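Endoglucanase EG-II (Hypocrea jecorina, PDB 3QR3) probably hydrolyses internal beta-1,4-glucosidic bonds of cellulose, as an endoglucanase with the TIM-barrel fold of glycoside hydrolase family 5. Local coordinates at residues Q255-T261 with D285-V291; T211-F216 with W248-R254; W186-F192 with F216-K220. One frame throughout, in Å; residues are numbered along the deposited sequence.

Contact 1: Q255-T261 with D285-V291; sequences QAILTET and DVYLGYV
Two neighbouring strands of the TIM barrel run side by side here, 256-261 and 287-291, joined through helix 267-281 as a beta-alpha-beta unit. Their axes are parallel to within 3° and approach to 4.7 Å. The register carries a beta bulge: A256 pairs with Y287 (CA-CA 5.2 Å) but L258 with Y290 (CA-CA 4.7 Å), so one extra residue sits on the later strand. L288 takes a helix-like phi/psi of -87/-21 and G289 is fully extended at 171/176.

Main-chain hydrogen bonds follow the slip. A256 N gives to V286 O (2.9 Å) and A256 O takes from L288 N (2.9 Å); past the bulge, L258 N gives to G289 O (3.1 Å) and L258 O takes from V291 N (2.8 Å). At the entry, Q255, with chi1 m and chi2 t, reaches D285 O with NE2 (3.2 Å).

A256 CB meets Y287 CD1 at 4.3 Å and L258 CD2 meets Y290 CB at 4.3 Å, all on the face covered by helices 238-251 and 267-281. On the other face, I257 (chi1 t, chi2 t) lays CG1 3.6 Å from G289 O. V291 CB packs 3.5 Å from T259 O, and L288 CD1 3.8 Å from Q255 OE1.

The far end leads to the catalytic mouth of the barrel. E260, salt-bridged to R61 and bonded to Y221, stands at the strand end where family 5 enzymes carry a catalytic glutamate. T259 leaves extended geometry (-89/-9), and beyond it T261 N makes a weak, bent bond to V291 O at 3.2 Å.

Contact 2: T211-F216 with W248-R254; sequences TTNLIF and WLRQNNR. With SO4 (sulfate ion), chain K.
The guanidinium of R254 is sandwiched, with F216 CZ over one face and T211 CB over the other. To get there R254 folds through m, m, m for chi1 to chi3, and NH2 gives a hydrogen bond to L214 O (2.9 Å). A water doubles the link, accepting from R254 NE (2.8 Å) and donating to L214 O (2.8 Å). This is the N-terminal end of the TIM barrel, where helix 238-251 turns back toward strand 256-261 beside the start of strand 214-219.

A type II turn, T211 to L214, leads into that strand, closed by L214 N to T211 O at 3.1 Å. The helix stops in a Schellman motif: N253 has phi/psi 52/42, R254 N bonds to L249 O (2.9 Å) and N253 N to R250 O (3.2 Å). F216, chi1 m, packs CD2 on L249 CD2 (3.8 Å). W248, chi1 t, meets it obliquely, the planes at 57° and W248 CZ3 3.6 Å from F216 CE2; its NE1 holds a sulfate O4 at 3.0 Å.

Contact 3: W186-F192 with F216-K220; sequences WQSAGAF and FDVHK. With SO4 (sulfate ion), chain C; SO4 (sulfate ion), chain D.
At the C-terminal mouth of the TIM barrel, where family 5 enzymes have their active site, the loop 186-192 folds onto the end of strand 214-219. A single backbone bridge pairs S188 with H219: H219 N gives to Q187 O (2.8 Å) and A189 N to H219 O (2.9 Å). Positive phi at W186 and Q187 (58 and 62°) turns Q187 to the strand. Q187 (chi1 m, chi2 t) sends NE2 to D217 O at 2.9 Å, with a weak bond to D217 OD1 at 3.0 Å, itself hydrogen-bonded to T259 OG1, and lays CB over the H219 ring, 4.2 Å from its centroid; OE1 takes the backbone N of E149, whose carboxylate also meets H219 ND1.

On the outer side of the strand, under helices 197-201 and 238-251, the contact is apolar. A189 CB lies 3.9 Å from V218 CB. F192, chi1 t, turns its edge to the face of F216 (centroids 5.4 Å, planes at 61°) and receives V218 CG1 over its own face. An ST turn, G190 N to S188 OG at 3.1 Å, shapes the loop. It follows strand 179-182; such loops line the active-site end of a beta/alpha barrel.

In the fold
Contacts 1 and 3 are buried; contact 2 is only partly so, at the barrel's N-terminal end. Contact 1 is strand against strand, mostly backbone hydrogen bonds. Contact 2 sets a helix end against a strand start through an arginine, a water and aromatic rings, while contact 3 mixes one backbone bridge and polar side chains at the barrel mouth with apolar and aromatic packing on the wall's outer side. Contacts 2 and 3 share strand 214-219 and F216, whose ring meets W248 and F192 respectively. That strand neighbours 256-261 of contact 1: I257 N lies 2.8 Å from F216 O, and T259 OG1 2.3 Å from D217 OD1. A D285-R250 salt bridge ties contact 1 to contact 2.

Contact 1: Q255-T261 with D285-V291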
loop_
_atom_site.group_PDB
_atom_site.type_symbol
_atom_site.label_atom_id
_atom_site.label_comp_id
_atom_site.label_asym_id
_atom_site.label_seq_id
_atom_site.Cartn_x
_atom_site.Cartn_y
_atom_site.Cartn_z
ATOM N N GLN A 255 4.528 -6.650 -14.318
ATOM C CA GLN A 255 5.235 -6.499 -13.047
ATOM C C GLN A 255 4.252 -6.367 -11.898
ATOM O O GLN A 255 3.103 -5.965 -12.107
ATOM C CB GLN A 255 6.125 -5.255 -13.089
ATOM C CG GLN A 255 7.366 -5.433 -13.946
ATOM C CD GLN A 255 8.147 -4.152 -14.087
ATOM O OE1 GLN A 255 7.582 -3.085 -14.315
ATOM N NE2 GLN A 255 9.454 -4.251 -13.960
ATOM N N ALA A 256 4.714 -6.706 -10.693
ATOM C CA ALA A 256 3.905 -6.605 -9.482
ATOM C C ALA A 256 4.719 -5.962 -8.367
ATOM O O ALA A 256 5.950 -5.988 -8.385
ATOM C CB ALA A 256 3.438 -7.979 -9.043
ATOM N N ILE A 257 4.020 -5.384 -7.402
ATOM C CA ILE A 257 4.650 -4.873 -6.199
ATOM C C ILE A 257 3.932 -5.474 -4.999
ATOM O O ILE A 257 2.712 -5.619 -5.009
ATOM C CB ILE A 257 4.579 -3.334 -6.122
ATOM C CG1 ILE A 257 5.262 -2.839 -4.845
ATOM C CG2 ILE A 257 3.124 -2.858 -6.192
ATOM C CD1 ILE A 257 5.764 -1.414 -4.927
ATOM N N LEU A 258 4.701 -5.849 -3.984
ATOM C CA LEU A 258 4.164 -6.380 -2.741
ATOM C C LEU A 258 4.030 -5.208 -1.769
ATOM O O LEU A 258 5.021 -4.788 -1.163
ATOM C CB LEU A 258 5.137 -7.419 -2.173
ATOM C CG LEU A 258 4.843 -8.102 -0.840
ATOM C CD1 LEU A 258 3.551 -8.896 -0.901
ATOM C CD2 LEU A 258 6.007 -9.008 -0.452
ATOM N N THR A 259 2.815 -4.675 -1.636
ATOM C CA THR A 259 2.599 -3.455 -0.852
ATOM C C THR A 259 2.310 -3.698 0.622
ATOM O O THR A 259 2.256 -2.750 1.405
ATOM C CB THR A 259 1.461 -2.608 -1.417
ATOM O OG1 THR A 259 0.305 -3.437 -1.605
ATOM C CG2 THR A 259 1.872 -1.998 -2.741
ATOM N N GLU A 260 2.104 -4.957 0.999
ATOM C CA GLU A 260 2.024 -5.301 2.417
ATOM C C GLU A 260 2.638 -6.660 2.685
ATOM O O GLU A 260 2.268 -7.659 2.067
ATOM C CB GLU A 260 0.575 -5.298 2.926
ATOM C CG GLU A 260 0.030 -3.923 3.278
ATOM C CD GLU A 260 -1.304 -3.985 4.006
ATOM O OE1 GLU A 260 -1.574 -4.999 4.693
ATOM O OE2 GLU A 260 -2.080 -3.007 3.902
ATOM N N THR A 261 3.586 -6.686 3.607
ATOM C CA THR A 261 4.135 -7.936 4.090
ATOM C C THR A 261 4.759 -7.633 5.440
ATOM O O THR A 261 5.091 -6.485 5.722
ATOM C CB THR A 261 5.153 -8.556 3.099
ATOM O OG1 THR A 261 5.479 -9.886 3.519
ATOM C CG2 THR A 261 6.434 -7.729 2.997
ATOM N N ASP A 285 13.154 -8.500 -12.091
ATOM C CA ASP A 285 12.620 -8.138 -13.400
ATOM C C ASP A 285 11.087 -8.058 -13.356
ATOM O O ASP A 285 10.481 -7.229 -14.025
ATOM C CB ASP A 285 13.100 -9.100 -14.503
ATOM C CG ASP A 285 12.632 -10.532 -14.291
ATOM O OD1 ASP A 285 12.672 -11.025 -13.146
ATOM O OD2 ASP A 285 12.239 -11.175 -15.288
ATOM N N VAL A 286 10.468 -8.920 -12.558
ATOM C CA VAL A 286 9.005 -8.913 -12.427
ATOM C C VAL A 286 8.498 -8.281 -11.121
ATOM O O VAL A 286 7.367 -7.786 -11.056
ATOM C CB VAL A 286 8.415 -10.333 -12.601
ATOM C CG1 VAL A 286 8.772 -10.882 -13.987
ATOM C CG2 VAL A 286 8.929 -11.266 -11.516
ATOM N N TYR A 287 9.317 -8.297 -10.075
ATOM C CA TYR A 287 8.920 -7.627 -8.833
ATOM C C TYR A 287 9.558 -6.243 -8.726
ATOM O O TYR A 287 10.779 -6.109 -8.799
ATOM C CB TYR A 287 9.238 -8.487 -7.606
ATOM C CG TYR A 287 8.444 -9.769 -7.579
ATOM C CD1 TYR A 287 7.057 -9.739 -7.509
ATOM C CD2 TYR A 287 9.072 -11.005 -7.643
ATOM C CE1 TYR A 287 6.315 -10.900 -7.493
ATOM C CE2 TYR A 287 8.334 -12.182 -7.635
ATOM C CZ TYR A 287 6.951 -12.116 -7.565
ATOM O OH TYR A 287 6.196 -13.265 -7.548
ATOM N N LEU A 288 8.719 -5.220 -8.571
ATOM C CA LEU A 288 9.182 -3.833 -8.513
ATOM C C LEU A 288 9.578 -3.409 -7.107
ATOM O O LEU A 288 10.316 -2.446 -6.927
ATOM C CB LEU A 288 8.104 -2.875 -9.033
ATOM C CG LEU A 288 8.197 -2.497 -10.507
ATOM C CD1 LEU A 288 7.049 -1.564 -10.896
ATOM C CD2 LEU A 288 9.535 -1.847 -10.796
ATOM N N GLY A 289 9.075 -4.117 -6.102
ATOM C CA GLY A 289 9.408 -3.759 -4.738
ATOM C C GLY A 289 8.629 -4.482 -3.662
ATOM O O GLY A 289 7.736 -5.286 -3.943
ATOM N N TYR A 290 8.996 -4.207 -2.417
ATOM C CA TYR A 290 8.277 -4.730 -1.258
ATOM C C TYR A 290 8.100 -3.621 -0.234
ATOM O O TYR A 290 8.956 -2.738 -0.108
ATOM C CB TYR A 290 9.014 -5.917 -0.624
ATOM C CG TYR A 290 10.400 -5.592 -0.103
ATOM C CD1 TYR A 290 10.587 -5.040 1.163
ATOM C CD2 TYR A 290 11.524 -5.851 -0.878
ATOM C CE1 TYR A 290 11.871 -4.747 1.638
ATOM C CE2 TYR A 290 12.798 -5.565 -0.420
ATOM C CZ TYR A 290 12.972 -5.017 0.835
ATOM O OH TYR A 290 14.253 -4.745 1.267
ATOM N N VAL A 291 6.989 -3.667 0.493
ATOM C CA VAL A 291 6.689 -2.664 1.514
ATOM C C VAL A 291 6.233 -3.333 2.810
ATOM O O VAL A 291 5.223 -4.026 2.835
ATOM C CB VAL A 291 5.590 -1.682 1.040
ATOM C CG1 VAL A 291 5.483 -0.497 1.995
ATOM C CG2 VAL A 291 5.880 -1.193 -0.380
#

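Contact 2: T211-F216 with W248-R254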
loop_
_atom_site.group_PDB
_atom_site.type_symbol
_atom_site.label_atom_id
_atom_site.label_comp_id
_atom_site.label_asym_id
_atom_site.label_seq_id
_atom_site.Cartn_x
_atom_site.Cartn_y
_atom_site.Cartn_z
ATOM N N THR A 211 -0.451 -0.926 -21.326
ATOM C CA THR A 211 -0.534 -1.269 -19.906
ATOM C C THR A 211 0.624 -0.643 -19.148
ATOM O O THR A 211 0.913 -0.997 -17.993
ATOM C CB THR A 211 -0.545 -2.790 -19.657
ATOM O OG1 THR A 211 0.659 -3.369 -20.168
ATOM C CG2 THR A 211 -1.754 -3.449 -20.317
ATOM N N THR A 212 1.275 0.312 -19.800
ATOM C CA THR A 212 2.432 0.989 -19.229
ATOM C C THR A 212 2.150 1.562 -17.834
ATOM O O THR A 212 1.163 2.283 -17.619
ATOM C CB THR A 212 2.927 2.109 -20.167
ATOM O OG1 THR A 212 3.070 1.583 -21.492
ATOM C CG2 THR A 212 4.270 2.667 -19.691
ATOM N N ASN A 213 3.024 1.224 -16.894
ATOM C CA ASN A 213 2.964 1.738 -15.524
ATOM C C ASN A 213 1.744 1.300 -14.717
ATOM O O ASN A 213 1.390 1.915 -13.704
ATOM C CB ASN A 213 3.124 3.259 -15.528
ATOM C CG ASN A 213 4.551 3.684 -15.841
ATOM O OD1 ASN A 213 5.500 2.928 -15.615
ATOM N ND2 ASN A 213 4.707 4.887 -16.378
ATOM N N LEU A 214 1.113 0.221 -15.160
ATOM C CA LEU A 214 -0.007 -0.357 -14.443
ATOM C C LEU A 214 0.539 -1.615 -13.812
ATOM O O LEU A 214 0.852 -2.584 -14.502
ATOM C CB LEU A 214 -1.172 -0.670 -15.394
ATOM C CG LEU A 214 -1.751 0.509 -16.180
ATOM C CD1 LEU A 214 -2.949 0.067 -17.036
ATOM C CD2 LEU A 214 -2.159 1.665 -15.262
ATOM N N ILE A 215 0.681 -1.580 -12.491
ATOM C CA ILE A 215 1.429 -2.596 -11.777
ATOM C C ILE A 215 0.489 -3.413 -10.917
ATOM O O ILE A 215 -0.341 -2.851 -10.211
ATOM C CB ILE A 215 2.492 -1.928 -10.877
ATOM C CG1 ILE A 215 3.320 -0.918 -11.693
ATOM C CG2 ILE A 215 3.366 -2.985 -10.179
ATOM C CD1 ILE A 215 4.085 -1.548 -12.878
ATOM N N PHE A 216 0.607 -4.738 -10.974
ATOM C CA PHE A 216 -0.235 -5.570 -10.126
ATOM C C PHE A 216 0.184 -5.405 -8.665
ATOM O O PHE A 216 1.361 -5.440 -8.343
ATOM C CB PHE A 216 -0.193 -7.034 -10.565
ATOM C CG PHE A 216 -0.748 -7.262 -11.964
ATOM C CD1 PHE A 216 -2.078 -6.973 -12.258
ATOM C CD2 PHE A 216 0.060 -7.764 -12.967
ATOM C CE1 PHE A 216 -2.593 -7.183 -13.540
ATOM C CE2 PHE A 216 -0.441 -7.981 -14.248
ATOM C CZ PHE A 216 -1.775 -7.691 -14.537
ATOM N N TRP A 248 4.311 -16.387 -14.087
ATOM C CA TRP A 248 3.178 -15.769 -14.765
ATOM C C TRP A 248 3.502 -14.341 -15.219
ATOM O O TRP A 248 3.268 -13.969 -16.371
ATOM C CB TRP A 248 1.936 -15.773 -13.865
ATOM C CG TRP A 248 0.737 -15.220 -14.566
ATOM C CD1 TRP A 248 -0.124 -15.903 -15.373
ATOM C CD2 TRP A 248 0.284 -13.861 -14.552
ATOM N NE1 TRP A 248 -1.089 -15.056 -15.858
ATOM C CE2 TRP A 248 -0.861 -13.796 -15.370
ATOM C CE3 TRP A 248 0.734 -12.695 -13.924
ATOM C CZ2 TRP A 248 -1.566 -12.611 -15.578
ATOM C CZ3 TRP A 248 0.032 -11.516 -14.134
ATOM C CH2 TRP A 248 -1.107 -11.485 -14.951
ATOM N N LEU A 249 4.048 -13.547 -14.308
ATOM C CA LEU A 249 4.426 -12.180 -14.625
ATOM C C LEU A 249 5.412 -12.126 -15.778
ATOM O O LEU A 249 5.313 -11.272 -16.664
ATOM C CB LEU A 249 5.053 -11.512 -13.401
ATOM C CG LEU A 249 4.092 -11.167 -12.253
ATOM C CD1 LEU A 249 4.872 -10.712 -11.029
ATOM C CD2 LEU A 249 3.093 -10.100 -12.690
ATOM N N ARG A 250 6.386 -13.029 -15.753
ATOM C CA ARG A 250 7.491 -12.956 -16.694
ATOM C C ARG A 250 7.016 -13.349 -18.087
ATOM O O ARG A 250 7.374 -12.713 -19.080
ATOM C CB ARG A 250 8.651 -13.846 -16.229
ATOM C CG ARG A 250 9.942 -13.636 -16.997
ATOM C CD ARG A 250 11.116 -14.400 -16.369
ATOM N NE ARG A 250 11.514 -13.802 -15.099
ATOM C CZ ARG A 250 11.444 -14.413 -13.921
ATOM N NH1 ARG A 250 11.010 -15.667 -13.851
ATOM N NH2 ARG A 250 11.821 -13.774 -12.811
ATOM N N GLN A 251 6.207 -14.400 -18.156
ATOM C CA GLN A 251 5.628 -14.817 -19.432
ATOM C C GLN A 251 4.751 -13.733 -20.034
ATOM O O GLN A 251 4.646 -13.620 -21.261
ATOM C CB GLN A 251 4.815 -16.093 -19.259
ATOM C CG GLN A 251 5.669 -17.307 -19.043
ATOM C CD GLN A 251 4.858 -18.493 -18.580
ATOM O OE1 GLN A 251 5.306 -19.638 -18.658
ATOM N NE2 GLN A 251 3.654 -18.228 -18.089
ATOM N N ASN A 252 4.126 -12.929 -19.177
ATOM C CA ASN A 252 3.214 -11.890 -19.650
ATOM C C ASN A 252 3.847 -10.517 -19.738
ATOM O O ASN A 252 3.170 -9.541 -20.069
ATOM C CB ASN A 252 1.951 -11.836 -18.795
ATOM C CG ASN A 252 1.035 -12.998 -19.064
ATOM O OD1 ASN A 252 0.405 -13.070 -20.122
ATOM N ND2 ASN A 252 0.967 -13.929 -18.123
ATOM N N ASN A 253 5.149 -10.451 -19.460
ATOM C CA ASN A 253 5.869 -9.181 -19.491
ATOM C C ASN A 253 5.189 -8.108 -18.641
ATOM O O ASN A 253 5.094 -6.938 -19.031
ATOM C CB ASN A 253 6.041 -8.681 -20.924
ATOM C CG ASN A 253 7.089 -7.598 -21.032
ATOM O OD1 ASN A 253 8.068 -7.588 -20.284
ATOM N ND2 ASN A 253 6.898 -6.681 -21.972
ATOM N N ARG A 254 4.723 -8.513 -17.468
ATOM C CA ARG A 254 4.130 -7.574 -16.533
ATOM C C ARG A 254 4.901 -7.560 -15.211
ATOM O O ARG A 254 5.823 -8.351 -15.009
ATOM C CB ARG A 254 2.645 -7.904 -16.308
ATOM C CG ARG A 254 1.796 -7.847 -17.562
ATOM C CD ARG A 254 1.646 -6.421 -18.099
ATOM N NE ARG A 254 1.013 -5.527 -17.127
ATOM C CZ ARG A 254 -0.292 -5.269 -17.063
ATOM N NH1 ARG A 254 -1.140 -5.836 -17.919
ATOM N NH2 ARG A 254 -0.751 -4.438 -16.134
HETATM S S SO4 K . -4.033 -14.186 -18.370
HETATM O O1 SO4 K . -4.671 -13.542 -17.236
HETATM O O2 SO4 K . -5.062 -14.683 -19.278
HETATM O O3 SO4 K . -3.196 -13.201 -19.061
HETATM O O4 SO4 K . -3.232 -15.307 -17.878
HETATM O O HOH W 1 2.873 -4.371 -15.363
#

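Contact 3: W186-F192 with F216-K220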
loop_
_atom_site.group_PDB
_atom_site.type_symbol
_atom_site.label_atom_id
_atom_site.label_comp_id
_atom_site.label_asym_id
_atom_site.label_seq_id
_atom_site.Cartn_x
_atom_site.Cartn_y
_atom_site.Cartn_z
ATOM N N TRP A 186 -8.326 -10.365 -0.531
ATOM C CA TRP A 186 -7.491 -9.496 0.284
ATOM C C TRP A 186 -6.150 -9.245 -0.404
ATOM O O TRP A 186 -5.118 -9.099 0.254
ATOM C CB TRP A 186 -7.277 -10.114 1.667
ATOM C CG TRP A 186 -8.532 -10.617 2.303
ATOM C CD1 TRP A 186 -9.104 -11.848 2.133
ATOM C CD2 TRP A 186 -9.364 -9.916 3.244
ATOM N NE1 TRP A 186 -10.247 -11.948 2.898
ATOM C CE2 TRP A 186 -10.428 -10.779 3.588
ATOM C CE3 TRP A 186 -9.311 -8.645 3.828
ATOM C CZ2 TRP A 186 -11.436 -10.408 4.484
ATOM C CZ3 TRP A 186 -10.319 -8.274 4.715
ATOM C CH2 TRP A 186 -11.359 -9.157 5.040
ATOM N N GLN A 187 -6.169 -9.196 -1.731
ATOM C CA GLN A 187 -4.945 -8.984 -2.503
ATOM C C GLN A 187 -3.888 -10.074 -2.336
ATOM O O GLN A 187 -2.731 -9.872 -2.694
ATOM C CB GLN A 187 -4.319 -7.641 -2.140
ATOM C CG GLN A 187 -5.010 -6.444 -2.774
ATOM C CD GLN A 187 -4.264 -5.158 -2.482
ATOM O OE1 GLN A 187 -4.583 -4.453 -1.529
ATOM N NE2 GLN A 187 -3.235 -4.867 -3.276
ATOM N N SER A 188 -4.266 -11.230 -1.814
ATOM C CA SER A 188 -3.269 -12.275 -1.585
ATOM C C SER A 188 -2.509 -12.681 -2.840
ATOM O O SER A 188 -3.101 -13.009 -3.877
ATOM C CB SER A 188 -3.887 -13.516 -0.949
ATOM O OG SER A 188 -2.906 -14.541 -0.891
ATOM N N ALA A 189 -1.185 -12.655 -2.739
ATOM C CA ALA A 189 -0.325 -13.084 -3.828
ATOM C C ALA A 189 -0.566 -14.560 -4.145
ATOM O O ALA A 189 -0.377 -15.000 -5.274
ATOM C CB ALA A 189 1.161 -12.833 -3.469
ATOM N N GLY A 190 -0.974 -15.326 -3.139
ATOM C CA GLY A 190 -1.221 -16.749 -3.324
ATOM C C GLY A 190 -2.452 -17.071 -4.158
ATOM O O GLY A 190 -2.500 -18.097 -4.839
ATOM N N ALA A 191 -3.450 -16.196 -4.118
ATOM C CA ALA A 191 -4.717 -16.444 -4.808
ATOM C C ALA A 191 -4.860 -15.603 -6.074
ATOM O O ALA A 191 -5.851 -15.725 -6.793
ATOM C CB ALA A 191 -5.890 -16.162 -3.874
ATOM N N PHE A 192 -3.874 -14.749 -6.329
ATOM C CA PHE A 192 -3.989 -13.723 -7.360
ATOM C C PHE A 192 -4.310 -14.299 -8.743
ATOM O O PHE A 192 -5.139 -13.754 -9.473
ATOM C CB PHE A 192 -2.726 -12.856 -7.396
ATOM C CG PHE A 192 -2.811 -11.697 -8.345
ATOM C CD1 PHE A 192 -3.672 -10.641 -8.096
ATOM C CD2 PHE A 192 -2.023 -11.657 -9.482
ATOM C CE1 PHE A 192 -3.753 -9.574 -8.969
ATOM C CE2 PHE A 192 -2.096 -10.591 -10.360
ATOM C CZ PHE A 192 -2.961 -9.549 -10.103
ATOM N N PHE A 216 0.607 -4.738 -10.974
ATOM C CA PHE A 216 -0.235 -5.570 -10.126
ATOM C C PHE A 216 0.184 -5.405 -8.665
ATOM O O PHE A 216 1.361 -5.440 -8.343
ATOM C CB PHE A 216 -0.193 -7.034 -10.565
ATOM C CG PHE A 216 -0.748 -7.262 -11.964
ATOM C CD1 PHE A 216 -2.078 -6.973 -12.258
ATOM C CD2 PHE A 216 0.060 -7.764 -12.967
ATOM C CE1 PHE A 216 -2.593 -7.183 -13.540
ATOM C CE2 PHE A 216 -0.441 -7.981 -14.248
ATOM C CZ PHE A 216 -1.775 -7.691 -14.537
ATOM N N ASP A 217 -0.792 -5.214 -7.787
ATOM C CA ASP A 217 -0.511 -4.898 -6.379
ATOM C C ASP A 217 -0.940 -6.089 -5.526
ATOM O O ASP A 217 -2.130 -6.373 -5.431
ATOM C CB ASP A 217 -1.333 -3.654 -5.995
ATOM C CG ASP A 217 -0.921 -3.040 -4.675
ATOM O OD1 ASP A 217 -0.516 -3.794 -3.765
ATOM O OD2 ASP A 217 -1.029 -1.793 -4.543
ATOM N N VAL A 218 0.011 -6.796 -4.918
ATOM C CA VAL A 218 -0.341 -7.931 -4.058
ATOM C C VAL A 218 0.120 -7.752 -2.616
ATOM O O VAL A 218 0.996 -6.939 -2.340
ATOM C CB VAL A 218 0.214 -9.267 -4.595
ATOM C CG1 VAL A 218 -0.466 -9.642 -5.921
ATOM C CG2 VAL A 218 1.722 -9.200 -4.751
ATOM N N HIS A 219 -0.496 -8.521 -1.714
ATOM C CA HIS A 219 -0.141 -8.589 -0.307
ATOM C C HIS A 219 0.173 -10.037 0.044
ATOM O O HIS A 219 -0.365 -10.954 -0.566
ATOM C CB HIS A 219 -1.327 -8.145 0.554
ATOM C CG HIS A 219 -1.607 -6.679 0.490
ATOM N ND1 HIS A 219 -2.439 -6.043 1.389
ATOM C CD2 HIS A 219 -1.147 -5.716 -0.343
ATOM C CE1 HIS A 219 -2.490 -4.756 1.102
ATOM N NE2 HIS A 219 -1.713 -4.529 0.057
ATOM N N LYS A 220 1.018 -10.255 1.044
ATOM C CA LYS A 220 1.227 -11.613 1.536
ATOM C C LYS A 220 1.866 -11.591 2.909
ATOM O O LYS A 220 2.890 -10.935 3.115
ATOM C CB LYS A 220 2.097 -12.432 0.572
ATOM C CG LYS A 220 1.942 -13.948 0.731
ATOM C CD LYS A 220 0.494 -14.399 0.477
ATOM C CE LYS A 220 0.321 -15.901 0.681
ATOM N NZ LYS A 220 0.570 -16.331 2.101
HETATM S S SO4 C . -3.486 -17.976 -0.329
HETATM O O1 SO4 C . -4.004 -16.637 -0.554
HETATM O O2 SO4 C . -3.981 -18.884 -1.363
HETATM O O3 SO4 C . -2.025 -17.941 -0.383
HETATM O O4 SO4 C . -3.926 -18.430 0.987
HETATM S S SO4 D . -11.758 -15.105 3.773
HETATM O O1 SO4 D . -12.487 -13.866 4.025
HETATM O O2 SO4 D . -12.697 -16.223 3.741
HETATM O O3 SO4 D . -11.085 -15.014 2.483
HETATM O O4 SO4 D . -10.776 -15.325 4.828
HETATM O O HOH W 2 -3.164 -2.175 -2.010
#